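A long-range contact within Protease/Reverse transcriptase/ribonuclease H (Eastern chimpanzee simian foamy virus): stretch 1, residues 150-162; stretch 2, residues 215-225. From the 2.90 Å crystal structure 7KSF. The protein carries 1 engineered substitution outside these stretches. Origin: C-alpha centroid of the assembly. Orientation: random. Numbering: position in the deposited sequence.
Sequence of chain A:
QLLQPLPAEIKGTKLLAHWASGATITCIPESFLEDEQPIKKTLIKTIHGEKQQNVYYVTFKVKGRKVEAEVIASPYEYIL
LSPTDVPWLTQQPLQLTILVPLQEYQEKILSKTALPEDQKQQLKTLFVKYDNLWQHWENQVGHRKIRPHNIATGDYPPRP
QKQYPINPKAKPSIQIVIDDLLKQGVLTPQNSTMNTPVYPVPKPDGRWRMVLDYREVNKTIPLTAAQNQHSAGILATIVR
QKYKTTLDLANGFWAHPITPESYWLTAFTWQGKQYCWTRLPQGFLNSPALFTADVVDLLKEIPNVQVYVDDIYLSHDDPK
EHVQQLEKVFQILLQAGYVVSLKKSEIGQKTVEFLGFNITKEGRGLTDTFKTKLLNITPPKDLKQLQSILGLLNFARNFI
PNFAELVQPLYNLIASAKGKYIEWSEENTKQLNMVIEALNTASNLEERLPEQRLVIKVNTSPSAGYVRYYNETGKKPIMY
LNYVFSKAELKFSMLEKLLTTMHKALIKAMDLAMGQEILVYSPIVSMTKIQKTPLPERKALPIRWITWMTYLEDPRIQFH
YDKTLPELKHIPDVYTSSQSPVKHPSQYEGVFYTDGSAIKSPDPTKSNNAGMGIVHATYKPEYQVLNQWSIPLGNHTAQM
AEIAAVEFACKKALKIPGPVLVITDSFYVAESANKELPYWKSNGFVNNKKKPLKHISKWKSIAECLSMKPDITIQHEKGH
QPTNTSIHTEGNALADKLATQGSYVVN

Stretch 1, residues 150-162: NIATGDYPPRPQK
Stretch 2 (215-225) REVNKTIPLTA

Stretch 1 has no regular helix or strand; it bends at I151, A152 and D155 and is extended from Y156 to K162. Stretch 2 begins as a weakly bonded helix, about 215-218, and continues as turn and loop. The two run antiparallel: CA of P158 lies 5.9 Å from CA of V217, and CA of G154 lies 5.6 Å from CA of I221. No hydrogen bond crosses between them, so the 514 Å² buried surface rests on packing.

E216 points toward stretch 1, with chi1 and chi2 both m. Its CG lies 3.7 Å from NE2 of Q161, itself m, m. The carbonyl O of E216 is 3.6 Å from CB of P158. V217 (chi1 t) is buried; its CG2 meets CG of P158 at 4.3 Å, an apolar contact. Its carbonyl O accepts from both T220 N and I221 N, each at 3.0 Å, which closes the turn.

K219 adopts p, t, t, t. Its NZ forms a salt bridge with OE1 of E216 at 2.7 Å. The same NZ lies 3.9 Å from NH1 of R159 (p, t, p, chi4 97°). These like charges are close, and E216 supplies a negative partner for the lysine.

T220 (chi1 m) points toward stretch 1. Its CG2 is only 3.1 Å from the carbonyl O of Y156, a tight approach. Its OG1 lies 3.4 Å from CB of P158, whose ring is C-gamma endo.

I221 is buried, m, p, with phi/psi -68/122. Its CG1 is 3.7 Å from O of T153 and 3.8 Å from O of I151. G154 has phi/psi 106/127. A CB there would sit 3.3 Å from O of T220 and jam against the preceding carbonyl.

P222 places CD 3.4 Å from OG1 of T153 (chi1 p). L223 points away. T224 (chi1 p) ends the contact, its OG1 4.5 Å from CG2 of T153.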

# COMPACT_ATOMS: atom_id res chain seq x y z
N ASN A 150 13.49 -19.04 -20.88
CA ASN A 150 14.89 -19.42 -20.73
C ASN A 150 15.62 -18.26 -20.07
O ASN A 150 15.73 -17.18 -20.65
CB ASN A 150 15.52 -19.76 -22.08
CG ASN A 150 16.90 -20.36 -21.94
OD1 ASN A 150 17.06 -21.57 -21.79
ND2 ASN A 150 17.92 -19.51 -22.01
N ILE A 151 16.09 -18.49 -18.85
CA ILE A 151 16.79 -17.47 -18.08
C ILE A 151 18.27 -17.82 -17.92
O ILE A 151 18.94 -17.30 -17.03
CB ILE A 151 16.13 -17.24 -16.72
CG1 ILE A 151 16.21 -18.50 -15.87
CG2 ILE A 151 14.68 -16.82 -16.90
CD1 ILE A 151 15.69 -18.32 -14.46
N ALA A 152 18.79 -18.69 -18.78
CA ALA A 152 20.19 -19.11 -18.69
C ALA A 152 21.08 -18.29 -19.63
O ALA A 152 21.90 -18.84 -20.36
CB ALA A 152 20.31 -20.60 -19.00
N THR A 153 20.90 -16.98 -19.60
CA THR A 153 21.70 -16.06 -20.40
C THR A 153 22.99 -15.72 -19.66
O THR A 153 22.98 -15.49 -18.44
CB THR A 153 20.92 -14.78 -20.71
OG1 THR A 153 20.54 -14.14 -19.49
CG2 THR A 153 19.67 -15.10 -21.52
N GLY A 154 24.09 -15.68 -20.40
CA GLY A 154 25.40 -15.44 -19.82
C GLY A 154 26.22 -16.70 -19.76
O GLY A 154 25.77 -17.72 -19.22
N ASP A 155 27.44 -16.66 -20.30
CA ASP A 155 28.26 -17.86 -20.37
C ASP A 155 29.00 -18.13 -19.06
O ASP A 155 29.29 -19.29 -18.76
CB ASP A 155 29.27 -17.74 -21.52
CG ASP A 155 30.00 -19.04 -21.80
OD1 ASP A 155 29.43 -20.12 -21.53
OD2 ASP A 155 31.15 -18.98 -22.27
N TYR A 156 29.30 -17.09 -18.28
CA TYR A 156 30.04 -17.26 -17.04
C TYR A 156 29.07 -17.34 -15.88
O TYR A 156 28.51 -16.31 -15.48
CB TYR A 156 31.01 -16.10 -16.84
CG TYR A 156 31.95 -15.87 -18.01
CD1 TYR A 156 31.62 -14.98 -19.02
CD2 TYR A 156 33.16 -16.54 -18.10
CE1 TYR A 156 32.47 -14.76 -20.09
CE2 TYR A 156 34.02 -16.34 -19.17
CZ TYR A 156 33.66 -15.44 -20.16
OH TYR A 156 34.51 -15.23 -21.22
N PRO A 157 28.84 -18.52 -15.29
CA PRO A 157 27.85 -18.64 -14.23
C PRO A 157 28.36 -18.05 -12.93
O PRO A 157 29.57 -17.89 -12.74
CB PRO A 157 27.66 -20.16 -14.11
CG PRO A 157 28.96 -20.72 -14.53
CD PRO A 157 29.49 -19.81 -15.61
N PRO A 158 27.46 -17.71 -12.01
CA PRO A 158 27.88 -17.15 -10.72
C PRO A 158 28.33 -18.25 -9.76
O PRO A 158 28.24 -19.44 -10.05
CB PRO A 158 26.62 -16.45 -10.22
CG PRO A 158 25.52 -17.27 -10.79
CD PRO A 158 26.00 -17.73 -12.14
N ARG A 159 28.82 -17.82 -8.57
CA ARG A 159 29.34 -18.76 -7.60
C ARG A 159 28.31 -19.09 -6.53
O ARG A 159 27.58 -18.19 -6.07
CB ARG A 159 30.61 -18.20 -6.93
CG ARG A 159 30.46 -16.81 -6.33
CD ARG A 159 31.74 -16.36 -5.64
NE ARG A 159 32.86 -16.24 -6.57
CZ ARG A 159 33.25 -15.09 -7.14
NH1 ARG A 159 32.60 -13.97 -6.87
NH2 ARG A 159 34.28 -15.08 -7.97
N PRO A 160 28.21 -20.35 -6.13
CA PRO A 160 27.23 -20.74 -5.12
C PRO A 160 27.52 -20.10 -3.77
O PRO A 160 28.66 -20.04 -3.32
CB PRO A 160 27.36 -22.26 -5.06
CG PRO A 160 28.71 -22.56 -5.62
CD PRO A 160 28.96 -21.51 -6.65
N GLN A 161 26.46 -19.62 -3.13
CA GLN A 161 26.57 -19.00 -1.82
C GLN A 161 26.30 -20.02 -0.73
O GLN A 161 25.37 -20.83 -0.84
CB GLN A 161 25.60 -17.83 -1.69
CG GLN A 161 26.00 -16.60 -2.48
CD GLN A 161 27.16 -15.86 -1.84
OE1 GLN A 161 27.34 -15.90 -0.62
NE2 GLN A 161 27.96 -15.19 -2.66
N LYS A 162 27.12 -20.00 0.31
CA LYS A 162 26.87 -20.84 1.47
C LYS A 162 25.66 -20.33 2.23
O LYS A 162 25.46 -19.12 2.37
CB LYS A 162 28.10 -20.88 2.37
CG LYS A 162 29.30 -21.59 1.76
CD LYS A 162 30.43 -21.69 2.76
CE LYS A 162 31.54 -22.59 2.27
NZ LYS A 162 32.56 -22.77 3.33
N ARG A 215 20.89 -11.15 -5.85
CA ARG A 215 21.77 -10.16 -6.46
C ARG A 215 23.08 -10.76 -6.95
O ARG A 215 23.79 -10.11 -7.72
CB ARG A 215 22.04 -9.02 -5.48
CG ARG A 215 22.48 -9.46 -4.10
CD ARG A 215 22.35 -8.31 -3.09
NE ARG A 215 22.54 -8.77 -1.71
CZ ARG A 215 22.33 -8.00 -0.65
NH1 ARG A 215 21.93 -6.75 -0.79
NH2 ARG A 215 22.52 -8.50 0.57
N GLU A 216 23.42 -11.97 -6.52
CA GLU A 216 24.60 -12.64 -7.03
C GLU A 216 24.36 -13.21 -8.43
O GLU A 216 25.27 -13.23 -9.26
CB GLU A 216 25.05 -13.75 -6.08
CG GLU A 216 25.59 -13.23 -4.76
CD GLU A 216 26.80 -12.34 -4.95
OE1 GLU A 216 27.62 -12.63 -5.85
OE2 GLU A 216 26.94 -11.35 -4.20
N VAL A 217 23.14 -13.68 -8.69
CA VAL A 217 22.83 -14.19 -10.02
C VAL A 217 22.54 -13.04 -10.99
O VAL A 217 22.82 -13.15 -12.18
CB VAL A 217 21.64 -15.17 -9.95
CG1 VAL A 217 21.45 -15.88 -11.28
CG2 VAL A 217 21.86 -16.18 -8.83
N ASN A 218 21.99 -11.93 -10.49
CA ASN A 218 21.61 -10.83 -11.37
C ASN A 218 22.82 -10.14 -11.98
O ASN A 218 22.74 -9.64 -13.10
CB ASN A 218 20.74 -9.83 -10.61
CG ASN A 218 19.50 -10.47 -10.02
OD1 ASN A 218 19.04 -11.52 -10.48
ND2 ASN A 218 18.94 -9.85 -8.98
N LYS A 219 23.94 -10.09 -11.25
CA LYS A 219 25.17 -9.55 -11.82
C LYS A 219 25.67 -10.39 -12.99
O LYS A 219 26.40 -9.88 -13.85
CB LYS A 219 26.26 -9.45 -10.75
CG LYS A 219 26.90 -10.79 -10.41
CD LYS A 219 27.90 -10.67 -9.26
CE LYS A 219 28.53 -12.01 -8.95
NZ LYS A 219 29.45 -11.93 -7.77
N THR A 220 25.29 -11.67 -13.04
CA THR A 220 25.69 -12.55 -14.13
C THR A 220 24.76 -12.39 -15.33
O THR A 220 25.22 -12.20 -16.46
CB THR A 220 25.69 -14.00 -13.66
OG1 THR A 220 26.82 -14.22 -12.80
CG2 THR A 220 25.76 -14.95 -14.85
N ILE A 221 23.45 -12.48 -15.07
CA ILE A 221 22.42 -12.36 -16.15
C ILE A 221 22.42 -10.92 -16.68
O ILE A 221 22.20 -10.00 -15.87
CB ILE A 221 21.03 -12.78 -15.62
CG1 ILE A 221 20.84 -14.29 -15.67
CG2 ILE A 221 19.93 -12.04 -16.37
CD1 ILE A 221 21.82 -15.06 -14.82
N PRO A 222 22.65 -10.69 -17.99
CA PRO A 222 22.65 -9.34 -18.55
C PRO A 222 21.22 -8.86 -18.84
O PRO A 222 20.34 -9.69 -18.98
CB PRO A 222 23.41 -9.54 -19.87
CG PRO A 222 23.05 -10.95 -20.29
CD PRO A 222 22.93 -11.72 -18.99
N LEU A 223 21.03 -7.54 -18.91
CA LEU A 223 19.69 -6.95 -19.17
C LEU A 223 19.36 -7.10 -20.66
O LEU A 223 19.64 -6.15 -21.42
CB LEU A 223 19.69 -5.48 -18.75
CG LEU A 223 19.26 -5.21 -17.31
CD1 LEU A 223 18.90 -3.75 -17.12
CD2 LEU A 223 18.09 -6.10 -16.92
N THR A 224 18.79 -8.24 -21.05
CA THR A 224 18.42 -8.50 -22.47
C THR A 224 16.94 -8.87 -22.56
O THR A 224 16.64 -10.06 -22.82
CB THR A 224 19.32 -9.59 -23.08
OG1 THR A 224 18.80 -10.86 -22.68
CG2 THR A 224 20.76 -9.47 -22.66
N ALA A 225 16.07 -7.88 -22.33
CA ALA A 225 14.60 -8.04 -22.38
C ALA A 225 13.97 -6.65 -22.50
O ALA A 225 14.62 -5.67 -22.08
CB ALA A 225 14.12 -8.76 -21.14